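Local coordinates for protein CrmK (Actinoalloteichus sp. WH1-2216-6, PDB 5I1V) that probably acts as an oxidase with covalently bound FAD that recycles a shunt product in caerulomycin biosynthesis, at residues 110-115 and 318-323; 141-146 and 249-254; 224-229 and 293-298; 269-272 and 278-281; 281-286 and 324-329. All coordinates share one frame; numbering follows the deposited sequence.

Interaction 1 of 5, residues 110-115 and 318-323; sequences VLYKNY and PWLATS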
# COMPACT_ATOMS: atom_id res chain seq x y z
N VAL A 110 2.95 -12.98 2.14
CA VAL A 110 3.37 -14.04 3.04
C VAL A 110 3.36 -15.43 2.38
O VAL A 110 4.32 -16.21 2.49
CB VAL A 110 2.50 -14.07 4.31
CG1 VAL A 110 2.84 -15.27 5.18
CG2 VAL A 110 2.73 -12.78 5.11
N LEU A 111 2.25 -15.78 1.76
CA LEU A 111 2.07 -17.06 1.10
C LEU A 111 3.10 -17.26 0.01
O LEU A 111 3.72 -18.32 -0.06
CB LEU A 111 0.69 -17.21 0.50
CG LEU A 111 -0.43 -17.37 1.51
CD1 LEU A 111 -1.74 -17.76 0.81
CD2 LEU A 111 -0.09 -18.35 2.62
N TYR A 112 3.32 -16.24 -0.79
CA TYR A 112 4.15 -16.38 -1.92
C TYR A 112 5.62 -16.42 -1.56
O TYR A 112 6.32 -17.32 -1.96
CB TYR A 112 3.87 -15.28 -2.98
CG TYR A 112 4.62 -15.65 -4.23
CD1 TYR A 112 4.19 -16.69 -5.03
CD2 TYR A 112 5.85 -15.05 -4.53
CE1 TYR A 112 4.91 -17.07 -6.16
CE2 TYR A 112 6.58 -15.43 -5.64
CZ TYR A 112 6.12 -16.42 -6.47
OH TYR A 112 6.91 -16.75 -7.56
N LYS A 113 6.11 -15.48 -0.76
CA LYS A 113 7.55 -15.45 -0.50
C LYS A 113 7.95 -16.67 0.36
O LYS A 113 8.98 -17.28 0.15
CB LYS A 113 7.98 -14.16 0.14
CG LYS A 113 7.79 -12.95 -0.77
CD LYS A 113 8.44 -11.71 -0.20
CE LYS A 113 8.00 -10.48 -0.95
NZ LYS A 113 8.87 -9.33 -0.55
N ASN A 114 7.11 -17.04 1.31
CA ASN A 114 7.49 -18.12 2.21
C ASN A 114 7.27 -19.54 1.69
O ASN A 114 7.99 -20.49 2.10
CB ASN A 114 6.80 -17.96 3.55
CG ASN A 114 7.32 -16.76 4.29
OD1 ASN A 114 8.44 -16.76 4.78
ND2 ASN A 114 6.52 -15.72 4.36
N TYR A 115 6.27 -19.70 0.85
CA TYR A 115 5.88 -21.04 0.39
C TYR A 115 5.76 -21.21 -1.09
O TYR A 115 5.70 -22.37 -1.57
CB TYR A 115 4.58 -21.46 1.07
CG TYR A 115 4.49 -21.20 2.58
CD1 TYR A 115 5.05 -22.07 3.48
CD2 TYR A 115 3.83 -20.08 3.07
CE1 TYR A 115 4.94 -21.87 4.87
CE2 TYR A 115 3.71 -19.86 4.45
CZ TYR A 115 4.29 -20.75 5.34
OH TYR A 115 4.16 -20.53 6.71
N PRO A 318 7.38 -10.73 -13.13
CA PRO A 318 7.03 -11.89 -12.30
C PRO A 318 5.58 -11.80 -11.80
O PRO A 318 5.02 -10.70 -11.72
CB PRO A 318 8.03 -11.82 -11.15
CG PRO A 318 9.23 -11.13 -11.74
CD PRO A 318 8.61 -10.07 -12.65
N TRP A 319 4.96 -12.93 -11.50
CA TRP A 319 3.56 -12.93 -11.04
C TRP A 319 3.22 -11.92 -9.92
O TRP A 319 2.32 -11.09 -10.07
CB TRP A 319 3.08 -14.34 -10.59
CG TRP A 319 1.73 -14.17 -9.91
CD1 TRP A 319 0.57 -13.85 -10.53
CD2 TRP A 319 1.47 -14.15 -8.50
NE1 TRP A 319 -0.40 -13.66 -9.60
CE2 TRP A 319 0.11 -13.85 -8.35
CE3 TRP A 319 2.23 -14.41 -7.37
CZ2 TRP A 319 -0.50 -13.76 -7.10
CZ3 TRP A 319 1.63 -14.33 -6.12
CH2 TRP A 319 0.29 -13.99 -5.99
N LEU A 320 3.92 -11.99 -8.80
CA LEU A 320 3.61 -11.09 -7.69
C LEU A 320 3.76 -9.63 -8.11
O LEU A 320 2.98 -8.80 -7.73
CB LEU A 320 4.44 -11.43 -6.46
CG LEU A 320 4.13 -10.62 -5.19
CD1 LEU A 320 2.68 -10.79 -4.74
CD2 LEU A 320 5.08 -11.07 -4.11
N ALA A 321 4.77 -9.33 -8.90
CA ALA A 321 4.93 -8.00 -9.46
C ALA A 321 3.76 -7.61 -10.35
O ALA A 321 3.21 -6.49 -10.23
CB ALA A 321 6.25 -7.91 -10.21
N THR A 322 3.29 -8.52 -11.21
CA THR A 322 2.11 -8.10 -12.05
C THR A 322 0.86 -7.91 -11.19
O THR A 322 0.02 -7.03 -11.43
CB THR A 322 1.87 -8.91 -13.38
OG1 THR A 322 0.68 -9.70 -13.33
CG2 THR A 322 3.01 -9.80 -13.78
N SER A 323 0.75 -8.70 -10.13
CA SER A 323 -0.38 -8.56 -9.22
C SER A 323 -0.32 -7.21 -8.49
O SER A 323 -1.33 -6.56 -8.27
CB SER A 323 -0.32 -9.74 -8.22
OG SER A 323 -1.03 -9.45 -7.04
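Tyr112 and Trp319 meet where two antiparallel helices pack: helix 104-115, within the FAD-binding domain, and helix 319-326, which follows strand 311-318 of the large antiparallel sheet. The short axes run at 166° and come no closer than 11.8 Å, so side chains fill the gap. Tyr112 CD1 lies 3.6 Å from Trp319 CZ3. Trp319 CE3 sits over one face of the phenol ring, toward its rim, and Tyr112 CB comes to the indole edge. The planes are inclined at 59°, an oblique pair. Both rings reach the gap because CG is anti to N in each (chi1 -170° in Tyr112). Leu320 CD2 touches Tyr112 CD2 at 4.1 Å, with the Lys113 CE methylene also near it.

Further out, Ser323 CB covers one indole face, and Pro219 touches both aromatic side chains. Arg15 of the second subunit packs on Tyr112, and Leu18 of that subunit on Leu320. One turn of helix 104-115 is doubly tied: Val110 O accepts from Asn114 N at 3.1 Å and from Asn114 ND2 at 2.9 Å.

Interaction 2 of 5, residues 141-146 and 249-254; sequences LSRLLG and DWQLRN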
# COMPACT_ATOMS: atom_id res chain seq x y z
N LEU A 141 -6.53 -14.25 -11.07
CA LEU A 141 -6.22 -15.66 -11.31
C LEU A 141 -7.49 -16.55 -11.28
O LEU A 141 -7.36 -17.76 -11.38
CB LEU A 141 -5.21 -16.19 -10.28
CG LEU A 141 -3.80 -15.53 -10.27
CD1 LEU A 141 -2.85 -16.13 -9.23
CD2 LEU A 141 -3.19 -15.69 -11.65
N SER A 142 -8.68 -15.98 -11.13
CA SER A 142 -9.85 -16.87 -10.97
C SER A 142 -10.12 -17.71 -12.23
O SER A 142 -10.57 -18.83 -12.11
CB SER A 142 -11.10 -16.08 -10.57
OG SER A 142 -10.96 -15.58 -9.24
N ARG A 143 -9.87 -17.18 -13.44
CA ARG A 143 -9.99 -18.05 -14.64
C ARG A 143 -9.18 -19.33 -14.60
O ARG A 143 -9.63 -20.37 -15.08
CB ARG A 143 -9.70 -17.25 -15.92
CG ARG A 143 -10.83 -16.31 -16.14
CD ARG A 143 -10.45 -15.11 -16.94
NE ARG A 143 -9.97 -15.41 -18.28
CZ ARG A 143 -10.74 -15.51 -19.37
NH1 ARG A 143 -12.08 -15.42 -19.29
NH2 ARG A 143 -10.17 -15.73 -20.55
N LEU A 144 -8.01 -19.26 -13.99
CA LEU A 144 -7.12 -20.39 -13.87
C LEU A 144 -7.37 -21.19 -12.61
O LEU A 144 -7.23 -22.40 -12.64
CB LEU A 144 -5.66 -19.92 -13.89
CG LEU A 144 -5.22 -19.42 -15.28
CD1 LEU A 144 -3.90 -18.66 -15.24
CD2 LEU A 144 -5.15 -20.56 -16.31
N LEU A 145 -7.73 -20.52 -11.51
CA LEU A 145 -7.77 -21.17 -10.17
C LEU A 145 -9.12 -21.25 -9.46
O LEU A 145 -9.26 -21.95 -8.45
CB LEU A 145 -6.80 -20.43 -9.23
CG LEU A 145 -5.33 -20.45 -9.65
CD1 LEU A 145 -4.42 -19.75 -8.62
CD2 LEU A 145 -4.87 -21.88 -9.88
N GLY A 146 -10.11 -20.52 -9.96
CA GLY A 146 -11.38 -20.43 -9.33
C GLY A 146 -11.55 -19.27 -8.35
O GLY A 146 -10.88 -18.23 -8.48
N ASP A 249 -17.23 -9.74 -27.32
CA ASP A 249 -17.31 -10.92 -28.20
C ASP A 249 -16.14 -11.81 -27.99
O ASP A 249 -16.28 -13.02 -27.90
CB ASP A 249 -17.34 -10.55 -29.70
CG ASP A 249 -18.60 -9.81 -30.10
OD1 ASP A 249 -19.63 -9.95 -29.40
OD2 ASP A 249 -18.56 -9.06 -31.12
N TRP A 250 -14.95 -11.22 -27.94
CA TRP A 250 -13.75 -12.02 -27.72
C TRP A 250 -13.85 -12.72 -26.34
O TRP A 250 -13.55 -13.90 -26.25
CB TRP A 250 -12.47 -11.18 -27.82
CG TRP A 250 -11.22 -11.97 -27.78
CD1 TRP A 250 -10.50 -12.44 -28.85
CD2 TRP A 250 -10.58 -12.50 -26.60
NE1 TRP A 250 -9.42 -13.19 -28.40
CE2 TRP A 250 -9.46 -13.25 -27.03
CE3 TRP A 250 -10.82 -12.39 -25.23
CZ2 TRP A 250 -8.59 -13.88 -26.13
CZ3 TRP A 250 -9.96 -13.05 -24.34
CH2 TRP A 250 -8.87 -13.77 -24.79
N GLN A 251 -14.27 -12.01 -25.30
CA GLN A 251 -14.33 -12.63 -23.96
C GLN A 251 -15.35 -13.77 -23.92
O GLN A 251 -15.09 -14.84 -23.34
CB GLN A 251 -14.68 -11.60 -22.90
CG GLN A 251 -13.64 -10.52 -22.69
CD GLN A 251 -12.31 -11.07 -22.18
OE1 GLN A 251 -12.22 -12.19 -21.64
NE2 GLN A 251 -11.25 -10.26 -22.32
N LEU A 252 -16.50 -13.58 -24.58
CA LEU A 252 -17.53 -14.61 -24.59
C LEU A 252 -17.23 -15.82 -25.47
O LEU A 252 -17.84 -16.87 -25.30
CB LEU A 252 -18.89 -14.04 -24.91
CG LEU A 252 -19.39 -13.05 -23.85
CD1 LEU A 252 -20.38 -12.11 -24.51
CD2 LEU A 252 -19.98 -13.74 -22.64
N ARG A 253 -16.24 -15.70 -26.34
CA ARG A 253 -15.69 -16.87 -27.05
C ARG A 253 -14.57 -17.53 -26.29
O ARG A 253 -14.13 -18.60 -26.68
CB ARG A 253 -15.15 -16.46 -28.43
CG ARG A 253 -16.23 -16.33 -29.47
CD ARG A 253 -15.84 -15.39 -30.61
NE ARG A 253 -14.40 -15.36 -30.83
CZ ARG A 253 -13.69 -14.27 -31.09
NH1 ARG A 253 -14.26 -13.07 -31.20
NH2 ARG A 253 -12.38 -14.38 -31.25
N ASN A 254 -14.11 -16.92 -25.21
CA ASN A 254 -12.89 -17.38 -24.55
C ASN A 254 -13.01 -17.50 -23.02
O ASN A 254 -12.01 -17.27 -22.29
CB ASN A 254 -11.75 -16.45 -24.92
CG ASN A 254 -11.22 -16.71 -26.33
OD1 ASN A 254 -10.69 -17.77 -26.60
ND2 ASN A 254 -11.41 -15.76 -27.23
O HOH W 1 -13.41 -14.48 -21.47
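The C-terminal end of helix 237-253 is met here by Arg143, from the short helix 142-145 of the FAD-binding domain. Arg143 NH2 donates to Asn254 O at 3.0 Å. The bond is bent, 137° at the hydrogen, and the donor is tilted from the carbonyl plane. A bend in the arginine chain at chi3 (61°) helps bring the guanidinium to the helix end. Arg143 NH1 donates to water 1 at 2.7 Å. Gln251 O and Gln251 OE1 both lie close to that water, which cannot serve every acceptor near it. The guanidinium and the Gln251 amide stand at a steep angle, planes 75° apart.

Arg143 NH1 has a second acceptor in Tyr380 O. Weak bonds run from NE to Ile262 O and from NH2 to Leu264 O. The buried cation is thus ringed by backbone carbonyls, which would probably stabilise its charge.

Asn254 is itself fixed. Its OD1 is held by Ser259 OG and Asn261 ND2. Its ND2 sits over the centre of the Trp250 ring, 3.2 Å above the plane. The same Asn254 ND2 donates to Trp250 O at 3.0 Å.

Interaction 3 of 5, residues 224-229 and 293-298; sequences HVARVS and ERMSWF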
# COMPACT_ATOMS: atom_id res chain seq x y z
N HIS A 224 3.24 -11.97 -19.42
CA HIS A 224 3.30 -10.86 -20.37
C HIS A 224 2.14 -9.93 -20.05
O HIS A 224 0.99 -10.39 -19.93
CB HIS A 224 3.11 -11.36 -21.81
CG HIS A 224 4.21 -12.24 -22.30
ND1 HIS A 224 5.49 -11.79 -22.52
CD2 HIS A 224 4.22 -13.56 -22.63
CE1 HIS A 224 6.24 -12.78 -22.96
NE2 HIS A 224 5.50 -13.86 -23.03
N VAL A 225 2.41 -8.63 -19.98
CA VAL A 225 1.45 -7.65 -19.54
C VAL A 225 1.31 -6.63 -20.67
O VAL A 225 2.27 -6.29 -21.32
CB VAL A 225 1.90 -6.96 -18.24
CG1 VAL A 225 0.90 -5.89 -17.84
CG2 VAL A 225 2.11 -7.98 -17.09
N ALA A 226 0.09 -6.20 -20.93
CA ALA A 226 -0.16 -5.15 -21.89
C ALA A 226 -1.07 -4.13 -21.24
O ALA A 226 -2.10 -4.47 -20.65
CB ALA A 226 -0.82 -5.72 -23.14
N ARG A 227 -0.70 -2.87 -21.37
CA ARG A 227 -1.46 -1.79 -20.81
C ARG A 227 -1.76 -0.88 -22.01
O ARG A 227 -0.88 -0.54 -22.79
CB ARG A 227 -0.69 -1.10 -19.70
CG ARG A 227 0.02 -2.12 -18.78
CD ARG A 227 -0.13 -1.85 -17.28
NE ARG A 227 0.52 -0.60 -16.92
CZ ARG A 227 -0.02 0.39 -16.20
NH1 ARG A 227 -1.24 0.27 -15.65
NH2 ARG A 227 0.69 1.50 -15.98
N VAL A 228 -3.03 -0.60 -22.19
CA VAL A 228 -3.53 0.02 -23.40
C VAL A 228 -4.36 1.21 -22.97
O VAL A 228 -5.03 1.14 -21.98
CB VAL A 228 -4.38 -0.98 -24.16
CG1 VAL A 228 -4.83 -0.41 -25.50
CG2 VAL A 228 -3.60 -2.24 -24.41
N SER A 229 -4.33 2.31 -23.72
CA SER A 229 -5.28 3.40 -23.50
C SER A 229 -5.74 3.97 -24.83
O SER A 229 -4.97 4.00 -25.78
CB SER A 229 -4.64 4.51 -22.68
OG SER A 229 -3.38 4.82 -23.23
N GLU A 293 2.11 -14.26 -28.82
CA GLU A 293 1.27 -14.14 -30.00
C GLU A 293 -0.19 -14.08 -29.68
O GLU A 293 -0.96 -13.38 -30.37
CB GLU A 293 1.47 -15.32 -30.96
CG GLU A 293 2.45 -15.05 -32.10
CD GLU A 293 2.25 -15.98 -33.28
OE1 GLU A 293 1.96 -15.48 -34.40
OE2 GLU A 293 2.39 -17.22 -33.11
N ARG A 294 -0.61 -14.84 -28.67
CA ARG A 294 -2.01 -14.85 -28.26
C ARG A 294 -2.43 -13.47 -27.78
O ARG A 294 -3.55 -13.01 -28.04
CB ARG A 294 -2.26 -15.92 -27.20
CG ARG A 294 -2.26 -17.30 -27.80
CD ARG A 294 -2.51 -18.46 -26.84
NE ARG A 294 -2.54 -19.65 -27.67
CZ ARG A 294 -3.55 -19.96 -28.49
NH1 ARG A 294 -4.67 -19.23 -28.52
NH2 ARG A 294 -3.46 -21.01 -29.27
N MET A 295 -1.53 -12.79 -27.08
CA MET A 295 -1.80 -11.44 -26.62
C MET A 295 -1.91 -10.50 -27.85
O MET A 295 -2.76 -9.62 -27.88
CB MET A 295 -0.69 -10.96 -25.69
CG MET A 295 -0.85 -9.52 -25.19
SD MET A 295 -2.28 -9.25 -24.13
CE MET A 295 -1.83 -10.25 -22.67
N SER A 296 -1.03 -10.67 -28.83
CA SER A 296 -1.12 -9.88 -30.09
C SER A 296 -2.43 -10.07 -30.81
O SER A 296 -3.03 -9.09 -31.25
CB SER A 296 0.04 -10.22 -31.03
OG SER A 296 1.25 -9.70 -30.49
N TRP A 297 -2.87 -11.33 -30.92
CA TRP A 297 -4.15 -11.66 -31.57
C TRP A 297 -5.29 -10.99 -30.87
O TRP A 297 -6.20 -10.45 -31.52
CB TRP A 297 -4.44 -13.17 -31.60
CG TRP A 297 -3.49 -13.94 -32.44
CD1 TRP A 297 -2.74 -13.46 -33.49
CD2 TRP A 297 -3.16 -15.32 -32.31
NE1 TRP A 297 -1.96 -14.47 -34.00
CE2 TRP A 297 -2.20 -15.62 -33.30
CE3 TRP A 297 -3.59 -16.34 -31.45
CZ2 TRP A 297 -1.66 -16.91 -33.45
CZ3 TRP A 297 -3.04 -17.62 -31.59
CH2 TRP A 297 -2.10 -17.90 -32.59
N PHE A 298 -5.24 -11.01 -29.54
CA PHE A 298 -6.29 -10.39 -28.76
C PHE A 298 -6.30 -8.88 -29.00
O PHE A 298 -7.33 -8.32 -29.32
CB PHE A 298 -6.12 -10.75 -27.27
CG PHE A 298 -6.93 -9.90 -26.34
CD1 PHE A 298 -8.29 -9.99 -26.34
CD2 PHE A 298 -6.30 -9.04 -25.41
CE1 PHE A 298 -9.06 -9.20 -25.49
CE2 PHE A 298 -7.06 -8.27 -24.54
CZ PHE A 298 -8.44 -8.34 -24.58
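The flat peptide carbonyl of His224 touches Met295: His224 O is 3.9 Å from the methyl CE. The His224 side chain comes no nearer than 5.1 Å to segment 293-298. It rests instead near Ala291 and Glu292, at the start of the same helix. On the helix side, the indole of Trp297 has Glu293 O over one face, toward the rim and 3.3 Å above the plane. At the indole edge, in plane, lies Arg294 NH1. In turn, Trp297 CZ3 sits over one face of the Arg294 guanidinium. These two groups pack along their own helix and leave the strand to Met295. Arg294 NH1 is also bonded to Asn261 OD1, and Arg294 NE to Pro289 O.

The contact lays helix 291-303 against strand 222-231 of the large antiparallel sheet, well away from the flavin. Nearest across it are the backbones of Ala226 and Met295, with CA atoms 8.0 Å apart. Met295 leaves the helix with CG anti to N (chi1 178°), and its chain then bends at chi2 and chi3. The bends set SD against Ala226 and turn CE back toward His224. Met295 SD rests on Ala226 CB at 3.9 Å. The small Ala226 side chain points at the helix, and Val225 beside it points to the other sheet face. Met295 also touches Ile284 and Arg314, on the strands flanking 222-231.

Interaction 4 of 5, residues 269-272 and 278-281; sequences ECFH and LAMH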
# COMPACT_ATOMS: atom_id res chain seq x y z
N GLU A 269 -11.43 -0.56 -18.61
CA GLU A 269 -12.00 0.47 -17.76
C GLU A 269 -12.50 1.57 -18.67
O GLU A 269 -11.70 2.25 -19.31
CB GLU A 269 -10.97 1.07 -16.83
CG GLU A 269 -10.34 0.11 -15.87
CD GLU A 269 -9.48 0.80 -14.81
OE1 GLU A 269 -8.24 0.64 -14.86
OE2 GLU A 269 -10.05 1.52 -13.93
N CYS A 270 -13.80 1.76 -18.67
CA CYS A 270 -14.40 2.81 -19.45
C CYS A 270 -14.75 4.01 -18.58
O CYS A 270 -15.86 4.14 -18.13
CB CYS A 270 -15.67 2.27 -20.09
SG CYS A 270 -15.36 0.79 -21.07
N PHE A 271 -13.75 4.86 -18.36
CA PHE A 271 -13.88 6.08 -17.64
C PHE A 271 -14.78 7.09 -18.35
O PHE A 271 -14.90 7.09 -19.60
CB PHE A 271 -12.53 6.74 -17.51
CG PHE A 271 -11.54 5.98 -16.65
CD1 PHE A 271 -11.64 5.98 -15.27
CD2 PHE A 271 -10.45 5.36 -17.23
CE1 PHE A 271 -10.70 5.31 -14.49
CE2 PHE A 271 -9.50 4.72 -16.47
CZ PHE A 271 -9.62 4.70 -15.09
N HIS A 272 -15.38 7.95 -17.54
CA HIS A 272 -16.02 9.14 -18.04
C HIS A 272 -14.98 9.97 -18.78
O HIS A 272 -13.79 9.97 -18.46
CB HIS A 272 -16.63 9.96 -16.89
CG HIS A 272 -17.33 11.19 -17.36
ND1 HIS A 272 -16.74 12.43 -17.35
CD2 HIS A 272 -18.57 11.36 -17.88
CE1 HIS A 272 -17.57 13.32 -17.86
NE2 HIS A 272 -18.69 12.70 -18.19
N LEU A 278 -9.92 5.77 -22.20
CA LEU A 278 -10.33 4.42 -21.77
C LEU A 278 -9.04 3.67 -21.53
O LEU A 278 -8.05 4.00 -22.13
CB LEU A 278 -11.08 3.67 -22.86
CG LEU A 278 -12.57 3.87 -23.18
CD1 LEU A 278 -13.24 5.04 -22.54
CD2 LEU A 278 -12.82 3.88 -24.67
N ALA A 279 -9.04 2.67 -20.63
CA ALA A 279 -7.80 2.01 -20.30
C ALA A 279 -8.07 0.51 -20.23
O ALA A 279 -9.15 0.09 -19.86
CB ALA A 279 -7.28 2.51 -18.96
N MET A 280 -7.11 -0.30 -20.64
CA MET A 280 -7.23 -1.73 -20.43
C MET A 280 -5.91 -2.30 -19.98
O MET A 280 -4.86 -1.86 -20.43
CB MET A 280 -7.72 -2.43 -21.69
CG MET A 280 -7.60 -3.95 -21.59
SD MET A 280 -8.13 -4.72 -23.11
CE MET A 280 -6.58 -4.61 -23.98
N HIS A 281 -5.99 -3.27 -19.07
CA HIS A 281 -4.81 -4.08 -18.80
C HIS A 281 -5.12 -5.54 -19.07
O HIS A 281 -6.24 -6.02 -18.87
CB HIS A 281 -4.26 -3.88 -17.39
CG HIS A 281 -5.24 -4.18 -16.30
ND1 HIS A 281 -5.96 -3.19 -15.67
CD2 HIS A 281 -5.63 -5.34 -15.76
CE1 HIS A 281 -6.74 -3.73 -14.76
NE2 HIS A 281 -6.56 -5.04 -14.79
O HOH W 2 -7.35 -0.99 -17.18
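Glu269 pairs with Ala279 across two antiparallel strands, their short axes at 165°. It is a hydrogen-bonded pair. Glu269 N donates to Ala279 O at 2.7 Å, almost straight at 173°. Ala279 N returns the bond to Glu269 O at 3.0 Å, and Leu278 CA adds a C-H...O contact to that oxygen. Both CB atoms lie on the same face of the sheet. The Glu269 side chain stands out from this face, and water 2 donates to its OE1 at 3.0 Å. The water also lies 3.0 Å from His281 ND1, but His281 has two conformers, so this bridge between the strands is doubtful. Glu269 OE2 lies close to Glu376 OE2 on the neighbouring strand. The Glu269 side chain is about 11 Å from the bound FAD.

Cys270 turns to the other face. Leu278 CD1 comes within 4.0 Å of Cys270 CA, and both side chains touch Tyr240 of helix 237-253.

The ring of Phe271 lies on the face of Ala279. Ala279 CB meets it at its edge, 4.0 Å from Phe271 CE2. The backbone Phe271 O is near Leu278 CD1 and is bonded to Trp232 NE1.

This is the end of a beta hairpin, strands 265-271 and 277-285, with one face packed on helices. The hairpin belongs to the large antiparallel sheet of what is probably the substrate-binding domain, as in related berberine-bridge-type oxidases.

Interaction 5 of 5, residues 281-286 and 324-329; sequences HAQIPV and QLLAIP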
# COMPACT_ATOMS: atom_id res chain seq x y z
N HIS A 281 -5.99 -3.27 -19.07
CA HIS A 281 -4.81 -4.08 -18.80
C HIS A 281 -5.12 -5.54 -19.07
O HIS A 281 -6.24 -6.02 -18.87
CB HIS A 281 -4.26 -3.88 -17.39
CG HIS A 281 -5.24 -4.18 -16.30
ND1 HIS A 281 -5.96 -3.19 -15.67
CD2 HIS A 281 -5.63 -5.34 -15.76
CE1 HIS A 281 -6.74 -3.73 -14.76
NE2 HIS A 281 -6.56 -5.04 -14.79
N ALA A 282 -4.13 -6.22 -19.63
CA ALA A 282 -4.23 -7.62 -19.93
C ALA A 282 -2.95 -8.33 -19.59
O ALA A 282 -1.85 -7.72 -19.61
CB ALA A 282 -4.60 -7.83 -21.38
N GLN A 283 -3.09 -9.61 -19.23
CA GLN A 283 -1.97 -10.41 -18.82
C GLN A 283 -2.22 -11.83 -19.23
O GLN A 283 -3.34 -12.26 -19.29
CB GLN A 283 -1.73 -10.32 -17.28
CG GLN A 283 -2.87 -10.86 -16.44
CD GLN A 283 -2.76 -10.68 -14.94
OE1 GLN A 283 -2.60 -9.60 -14.44
NE2 GLN A 283 -2.90 -11.76 -14.21
N ILE A 284 -1.14 -12.55 -19.51
CA ILE A 284 -1.19 -13.95 -19.89
C ILE A 284 0.10 -14.59 -19.42
O ILE A 284 1.16 -14.01 -19.56
CB ILE A 284 -1.37 -14.14 -21.41
CG1 ILE A 284 -1.70 -15.60 -21.76
CG2 ILE A 284 -0.19 -13.58 -22.17
CD1 ILE A 284 -2.03 -15.86 -23.24
N PRO A 285 0.01 -15.77 -18.81
CA PRO A 285 1.28 -16.36 -18.40
C PRO A 285 2.25 -16.63 -19.56
O PRO A 285 1.84 -16.99 -20.66
CB PRO A 285 0.86 -17.67 -17.74
CG PRO A 285 -0.59 -17.50 -17.39
CD PRO A 285 -1.14 -16.61 -18.48
N VAL A 286 3.54 -16.48 -19.29
CA VAL A 286 4.57 -16.63 -20.31
C VAL A 286 4.62 -18.09 -20.79
O VAL A 286 4.96 -18.36 -21.94
CB VAL A 286 5.94 -16.17 -19.76
CG1 VAL A 286 7.10 -16.62 -20.64
CG2 VAL A 286 5.96 -14.65 -19.63
N GLN A 324 0.88 -6.81 -8.06
CA GLN A 324 1.06 -5.56 -7.34
C GLN A 324 0.95 -4.36 -8.32
O GLN A 324 0.49 -3.29 -7.94
CB GLN A 324 2.40 -5.56 -6.60
CG GLN A 324 2.40 -6.49 -5.36
CD GLN A 324 3.74 -6.60 -4.71
OE1 GLN A 324 4.73 -6.22 -5.28
NE2 GLN A 324 3.79 -7.22 -3.52
N LEU A 325 1.35 -4.55 -9.55
CA LEU A 325 1.29 -3.45 -10.55
C LEU A 325 -0.16 -3.03 -10.78
O LEU A 325 -0.46 -1.83 -10.88
CB LEU A 325 1.93 -3.88 -11.88
CG LEU A 325 1.94 -2.86 -13.04
CD1 LEU A 325 2.82 -1.66 -12.76
CD2 LEU A 325 2.43 -3.57 -14.29
N LEU A 326 -1.04 -4.02 -10.83
CA LEU A 326 -2.47 -3.81 -11.05
C LEU A 326 -3.30 -3.56 -9.78
O LEU A 326 -4.43 -3.09 -9.86
CB LEU A 326 -3.02 -5.00 -11.83
CG LEU A 326 -4.51 -5.37 -11.90
CD1 LEU A 326 -4.70 -6.35 -13.04
CD2 LEU A 326 -5.02 -6.08 -10.67
N ALA A 327 -2.73 -3.84 -8.61
CA ALA A 327 -3.43 -3.68 -7.34
C ALA A 327 -3.77 -2.23 -7.07
O ALA A 327 -3.04 -1.33 -7.49
CB ALA A 327 -2.61 -4.20 -6.20
N ILE A 328 -4.84 -2.03 -6.31
CA ILE A 328 -5.24 -0.71 -5.85
C ILE A 328 -4.62 -0.41 -4.48
O ILE A 328 -4.77 -1.18 -3.49
CB ILE A 328 -6.79 -0.53 -5.88
CG1 ILE A 328 -7.24 -0.27 -7.32
CG2 ILE A 328 -7.25 0.66 -5.03
CD1 ILE A 328 -7.58 -1.53 -8.05
N PRO A 329 -3.90 0.70 -4.40
CA PRO A 329 -3.23 1.09 -3.17
C PRO A 329 -4.19 1.36 -2.04
O PRO A 329 -5.29 1.89 -2.25
CB PRO A 329 -2.52 2.40 -3.53
CG PRO A 329 -2.59 2.56 -5.00
CD PRO A 329 -3.64 1.64 -5.53
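Leu326 is the residue of 324-329 that touches the strand, at His281 and Gln283. Before it, the backbone of Gln324 is hydrogen-bonded to the second subunit, and Leu325 packs on Ile336 of that subunit. Leu326 faces the other way, toward the sheet. With CG anti to N (chi1 161°), Leu326 reaches toward the strand, and its side chain crosses that of His281 at about a right angle. Leu326 CD1 comes implausibly close to the imidazole. His281 has two modelled conformers, so the exact fit of this pair is doubtful. The same Leu326 CD1 is 4.1 Å from Gln283 OE1, which also makes a weak bond to Thr322 OG1. Leu326 and, after the helix, Ile328 both touch Phe123, a residue that binds FAD, and Ile328 touches the cofactor itself.

Segment 324-329 runs from the end of helix 319-326 at the dimer interface, past the sheet at Leu326, to the FAD pocket at Ile328.

Overall arrangement
Interactions 3, 4 and 5 all reach the large antiparallel sheet, where strand 277-285 lies between 222-231 and 265-271. Interactions 4 and 5 share His281. Interactions 1 and 5 use successive parts of helix 319-326, their centres 12 Å apart, and both touch the second subunit. Interactions 1 and 2 each join the FAD-binding domain to the part of the chain built on this sheet; Trp319 NE1 lies 3.5 Å from Leu141 CD1. Interactions 2 and 3 meet through Trp250 and Phe298. Interaction 5 is nearest the cofactor: Ile328 touches FAD, and the Leu326 side chain is about 7 Å away, against about 11 Å for Glu269, 12 Å for Trp319 and 13 Å for Arg143.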